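Local coordinates for protein mandelate racemase/muconate lactonizing enzyme (Jannaschia sp., PDB 4J3Z) that probably acts as an enolase-superfamily enzyme of the mandelate racemase/muconate lactonizing group, with its exact substrate and reaction not established, at residues C112-A116 against H323-S327; N123-A128 against E353-A359. All blocks are in the same frame, centred on the assembly; numbering follows the deposited sequence.

Interaction 1 (C112-A116 against H323-S327)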
# COMPACT_ATOMS: atom_id res chain seq x y z
N CYS D 112 -31.02 -27.76 -26.56
CA CYS D 112 -30.53 -26.43 -26.33
C CYS D 112 -29.02 -26.48 -26.53
O CYS D 112 -28.37 -27.40 -26.03
CB CYS D 112 -30.88 -26.05 -24.89
SG CYS D 112 -30.39 -24.41 -24.31
N PRO D 113 -28.46 -25.52 -27.29
CA PRO D 113 -27.00 -25.50 -27.43
C PRO D 113 -26.38 -25.02 -26.14
O PRO D 113 -26.99 -24.19 -25.46
CB PRO D 113 -26.76 -24.50 -28.56
CG PRO D 113 -27.96 -23.60 -28.54
CD PRO D 113 -29.11 -24.42 -28.02
N VAL D 114 -25.20 -25.52 -25.79
CA VAL D 114 -24.62 -25.21 -24.48
C VAL D 114 -24.61 -23.70 -24.17
O VAL D 114 -24.93 -23.31 -23.06
CB VAL D 114 -23.23 -25.85 -24.26
CG1 VAL D 114 -22.60 -25.37 -22.96
CG2 VAL D 114 -23.36 -27.36 -24.20
N TRP D 115 -24.27 -22.85 -25.15
CA TRP D 115 -24.21 -21.41 -24.86
C TRP D 115 -25.50 -20.84 -24.29
O TRP D 115 -25.48 -19.93 -23.46
CB TRP D 115 -23.72 -20.56 -26.05
CG TRP D 115 -24.48 -20.73 -27.36
CD1 TRP D 115 -24.05 -21.41 -28.46
CD2 TRP D 115 -25.76 -20.17 -27.71
NE1 TRP D 115 -24.99 -21.33 -29.46
CE2 TRP D 115 -26.04 -20.57 -29.03
CE3 TRP D 115 -26.69 -19.37 -27.03
CZ2 TRP D 115 -27.22 -20.21 -29.68
CZ3 TRP D 115 -27.86 -19.01 -27.68
CH2 TRP D 115 -28.12 -19.43 -28.99
N ALA D 116 -26.63 -21.41 -24.70
CA ALA D 116 -27.95 -20.96 -24.25
C ALA D 116 -28.23 -21.29 -22.77
O ALA D 116 -29.32 -21.03 -22.27
CB ALA D 116 -29.03 -21.51 -25.16
N HIS D 323 -18.47 -22.27 -27.19
CA HIS D 323 -19.72 -22.06 -26.48
C HIS D 323 -19.59 -21.10 -25.31
O HIS D 323 -20.45 -20.23 -25.12
CB HIS D 323 -20.29 -23.39 -26.02
CG HIS D 323 -20.96 -24.17 -27.11
ND1 HIS D 323 -22.30 -24.02 -27.41
CD2 HIS D 323 -20.48 -25.09 -27.97
CE1 HIS D 323 -22.61 -24.83 -28.41
NE2 HIS D 323 -21.53 -25.49 -28.77
N LEU D 324 -18.55 -21.26 -24.50
CA LEU D 324 -18.25 -20.28 -23.45
C LEU D 324 -17.99 -18.91 -24.05
O LEU D 324 -18.37 -17.89 -23.48
CB LEU D 324 -17.07 -20.74 -22.60
CG LEU D 324 -16.37 -19.74 -21.67
CD1 LEU D 324 -17.31 -19.17 -20.63
CD2 LEU D 324 -15.16 -20.38 -20.99
N GLY D 325 -17.34 -18.90 -25.22
CA GLY D 325 -17.01 -17.66 -25.92
C GLY D 325 -18.23 -16.93 -26.43
O GLY D 325 -18.25 -15.70 -26.50
N VAL D 326 -19.27 -17.69 -26.78
CA VAL D 326 -20.51 -17.10 -27.29
C VAL D 326 -21.18 -16.25 -26.22
O VAL D 326 -21.78 -15.21 -26.52
CB VAL D 326 -21.49 -18.18 -27.78
CG1 VAL D 326 -22.82 -17.56 -28.18
CG2 VAL D 326 -20.89 -18.95 -28.95
N SER D 327 -21.02 -16.70 -24.98
CA SER D 327 -21.78 -16.21 -23.84
C SER D 327 -21.17 -15.03 -23.07
O SER D 327 -21.87 -14.43 -22.24
CB SER D 327 -22.03 -17.38 -22.89
OG SER D 327 -20.81 -18.03 -22.57
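P113 meets H323 at the rim of the imidazole, its CB near CE1, while its CG lies against the W115 ring on the face opposite V326. V114 follows, its CB pointing toward H323 and packing 3.8 Å from ND1. W115 carries most of the contact. Its backbone N donates to H323 ND1 over 3.2 Å, a bent bond (142°) that arrives 19° out of the imidazole plane. The NE2 of H323 donates in turn to L365 O, so both imidazole nitrogens are bonded, which should hold the ring's rotation. CG of W115 sits between its own N and carbonyl carbon (chi1 55°), which sets the indole beside the imidazole rim to rim, with W115 CD1 3.3 Å from H323 ND1. V326 CG1, anti to its backbone N, lies over the five-membered ring in a CH-pi contact, 4.0 Å from the centroid. P113 CG and V326 CG1 thus cover opposite faces of the indole, each toward its rim, and its NE1 is hydrogen-bonded to P360 O. This largely buried packing joins the loop after helix 89-109 to residues 323-327 of helix 315-327, one of the outer helices of the enolase-superfamily barrel.

Interaction 2 (N123-A128 against E353-A359); sequences NDRIRA and ENGFVAA
An antiparallel strand pair at the barrel sheet joins N123-A128 to E353-A359, a segment that enters through a type I' turn, E353 to F356. R125-A358 and R127-F356 are non-hydrogen-bonded pairs, and I126-V357 between them is the hydrogen-bonded one. I126 N gives to V357 O almost head-on, and V357 N returns a bond of 2.8 Å to I126 O, lying in the carbonyl plane. The ladder is extended at one end by a nearly straight bond from A359 N to D124 O (3.0 Å, 177°), and at the other by A128 N to G355 O (3.2 Å).

On the face bearing R125, R127 and F356, the R125 chain bends at chi3 (-40°) and lays its guanidinium flat on the F356 ring, planes 19° apart and centres 4.1 Å apart. The cation-pi contact is off-centre: NH1 stands over the rim near CD1, while NH2 lies 3.4 Å from F356 CB. R127 CB approaches F356 CE2 at 3.8 Å, but its extended chain carries the guanidinium onward to a salt bridge with D205. Replacing F356 with an alanine would probably leave the R125 guanidinium without its stacking surface and free to turn.

On the other face A128 CB touches V357 CG2 at 4.1 Å. I126 on that face packs on V326, as does A359 beyond the strand, and V357 packs on W318, both partners belonging to helix 315-327, while strand 125-131 continues the sheet through its parallel neighbours 164-167 and 334-336.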
# COMPACT_ATOMS: atom_id res chain seq x y z
N ASN D 123 -22.47 -12.96 -28.40
CA ASN D 123 -21.76 -12.81 -29.66
C ASN D 123 -22.32 -13.74 -30.73
O ASN D 123 -22.29 -14.96 -30.57
CB ASN D 123 -20.27 -13.04 -29.44
CG ASN D 123 -19.68 -12.10 -28.40
OD1 ASN D 123 -19.67 -10.88 -28.60
ND2 ASN D 123 -19.19 -12.65 -27.29
N ASP D 124 -22.85 -13.14 -31.80
CA ASP D 124 -23.38 -13.89 -32.96
C ASP D 124 -22.26 -14.67 -33.64
O ASP D 124 -22.42 -15.81 -34.05
CB ASP D 124 -24.04 -12.95 -33.96
CG ASP D 124 -25.54 -12.81 -33.74
OD1 ASP D 124 -26.02 -13.15 -32.64
OD2 ASP D 124 -26.23 -12.36 -34.69
N ARG D 125 -21.13 -13.99 -33.78
CA ARG D 125 -19.91 -14.57 -34.31
C ARG D 125 -18.80 -14.24 -33.33
O ARG D 125 -18.84 -13.21 -32.65
CB ARG D 125 -19.58 -13.99 -35.69
CG ARG D 125 -20.33 -14.61 -36.87
CD ARG D 125 -19.61 -14.36 -38.20
NE ARG D 125 -19.06 -13.00 -38.26
CZ ARG D 125 -18.09 -12.60 -39.08
NH1 ARG D 125 -17.67 -11.34 -39.02
NH2 ARG D 125 -17.53 -13.44 -39.96
N ILE D 126 -17.80 -15.12 -33.28
CA ILE D 126 -16.71 -15.02 -32.32
C ILE D 126 -15.37 -14.88 -33.03
O ILE D 126 -15.08 -15.63 -33.97
CB ILE D 126 -16.76 -16.23 -31.34
CG1 ILE D 126 -17.52 -15.85 -30.08
CG2 ILE D 126 -15.38 -16.76 -31.00
CD1 ILE D 126 -19.02 -15.98 -30.21
N ARG D 127 -14.58 -13.90 -32.59
CA ARG D 127 -13.29 -13.60 -33.21
C ARG D 127 -12.31 -14.70 -32.89
O ARG D 127 -12.27 -15.20 -31.75
CB ARG D 127 -12.76 -12.25 -32.74
CG ARG D 127 -11.62 -11.70 -33.59
CD ARG D 127 -11.23 -10.30 -33.15
NE ARG D 127 -9.84 -9.99 -33.44
CZ ARG D 127 -9.15 -9.02 -32.85
NH1 ARG D 127 -9.72 -8.26 -31.92
NH2 ARG D 127 -7.88 -8.80 -33.19
N ALA D 128 -11.53 -15.10 -33.89
CA ALA D 128 -10.60 -16.22 -33.79
C ALA D 128 -9.21 -15.86 -34.29
O ALA D 128 -9.05 -15.06 -35.22
CB ALA D 128 -11.14 -17.41 -34.56
N GLU D 353 -14.70 -19.62 -40.16
CA GLU D 353 -14.97 -19.22 -41.53
C GLU D 353 -14.79 -17.70 -41.64
O GLU D 353 -15.49 -16.93 -40.97
CB GLU D 353 -16.37 -19.68 -41.99
CG GLU D 353 -16.61 -21.18 -41.82
CD GLU D 353 -17.59 -21.78 -42.82
OE1 GLU D 353 -18.82 -21.74 -42.57
OE2 GLU D 353 -17.13 -22.31 -43.85
N ASN D 354 -13.80 -17.30 -42.44
CA ASN D 354 -13.41 -15.89 -42.59
C ASN D 354 -12.99 -15.21 -41.28
O ASN D 354 -13.55 -14.18 -40.91
CB ASN D 354 -14.50 -15.07 -43.30
CG ASN D 354 -14.53 -15.30 -44.79
OD1 ASN D 354 -13.96 -16.26 -45.30
ND2 ASN D 354 -15.21 -14.41 -45.51
N GLY D 355 -12.02 -15.81 -40.59
CA GLY D 355 -11.48 -15.26 -39.33
C GLY D 355 -12.40 -15.28 -38.11
O GLY D 355 -12.00 -14.82 -37.03
N PHE D 356 -13.62 -15.79 -38.27
CA PHE D 356 -14.63 -15.81 -37.21
C PHE D 356 -15.34 -17.16 -37.13
O PHE D 356 -15.42 -17.90 -38.13
CB PHE D 356 -15.69 -14.71 -37.43
CG PHE D 356 -15.21 -13.31 -37.09
CD1 PHE D 356 -14.43 -12.58 -37.98
CD2 PHE D 356 -15.55 -12.73 -35.88
CE1 PHE D 356 -13.98 -11.30 -37.67
CE2 PHE D 356 -15.12 -11.44 -35.56
CZ PHE D 356 -14.34 -10.72 -36.46
N VAL D 357 -15.83 -17.49 -35.94
CA VAL D 357 -16.67 -18.66 -35.72
C VAL D 357 -18.06 -18.15 -35.39
O VAL D 357 -18.20 -17.19 -34.64
CB VAL D 357 -16.18 -19.51 -34.52
CG1 VAL D 357 -16.75 -20.92 -34.60
CG2 VAL D 357 -14.67 -19.53 -34.45
N ALA D 358 -19.09 -18.79 -35.94
CA ALA D 358 -20.47 -18.41 -35.65
C ALA D 358 -20.98 -19.30 -34.54
O ALA D 358 -20.62 -20.48 -34.47
CB ALA D 358 -21.33 -18.55 -36.90
N ALA D 359 -21.82 -18.74 -33.68
CA ALA D 359 -22.46 -19.49 -32.60
C ALA D 359 -23.16 -20.74 -33.14
O ALA D 359 -24.04 -20.63 -33.99
CB ALA D 359 -23.44 -18.60 -31.85

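Both contacts involve helix 315-327: it supplies one side of interaction 1, and the strand pair of interaction 2 packs against it. They meet directly, N123 N probably bonding to V326 O (3.0 Å) and I126 CD1 packing on the V326 backbone. Interaction 1 is buried and depends on side chains, with one bond crossing between backbone and imidazole. Interaction 2 is partly buried and larger, and four backbone bonds carry it; its cation-pi stack lies on the more exposed face, while I126 and V357 lie on the face turned to the helix. Interaction 1 ties the loop after helix 89-109 to an outer helix of the barrel, whereas interaction 2 adds an antiparallel strand to the barrel sheet.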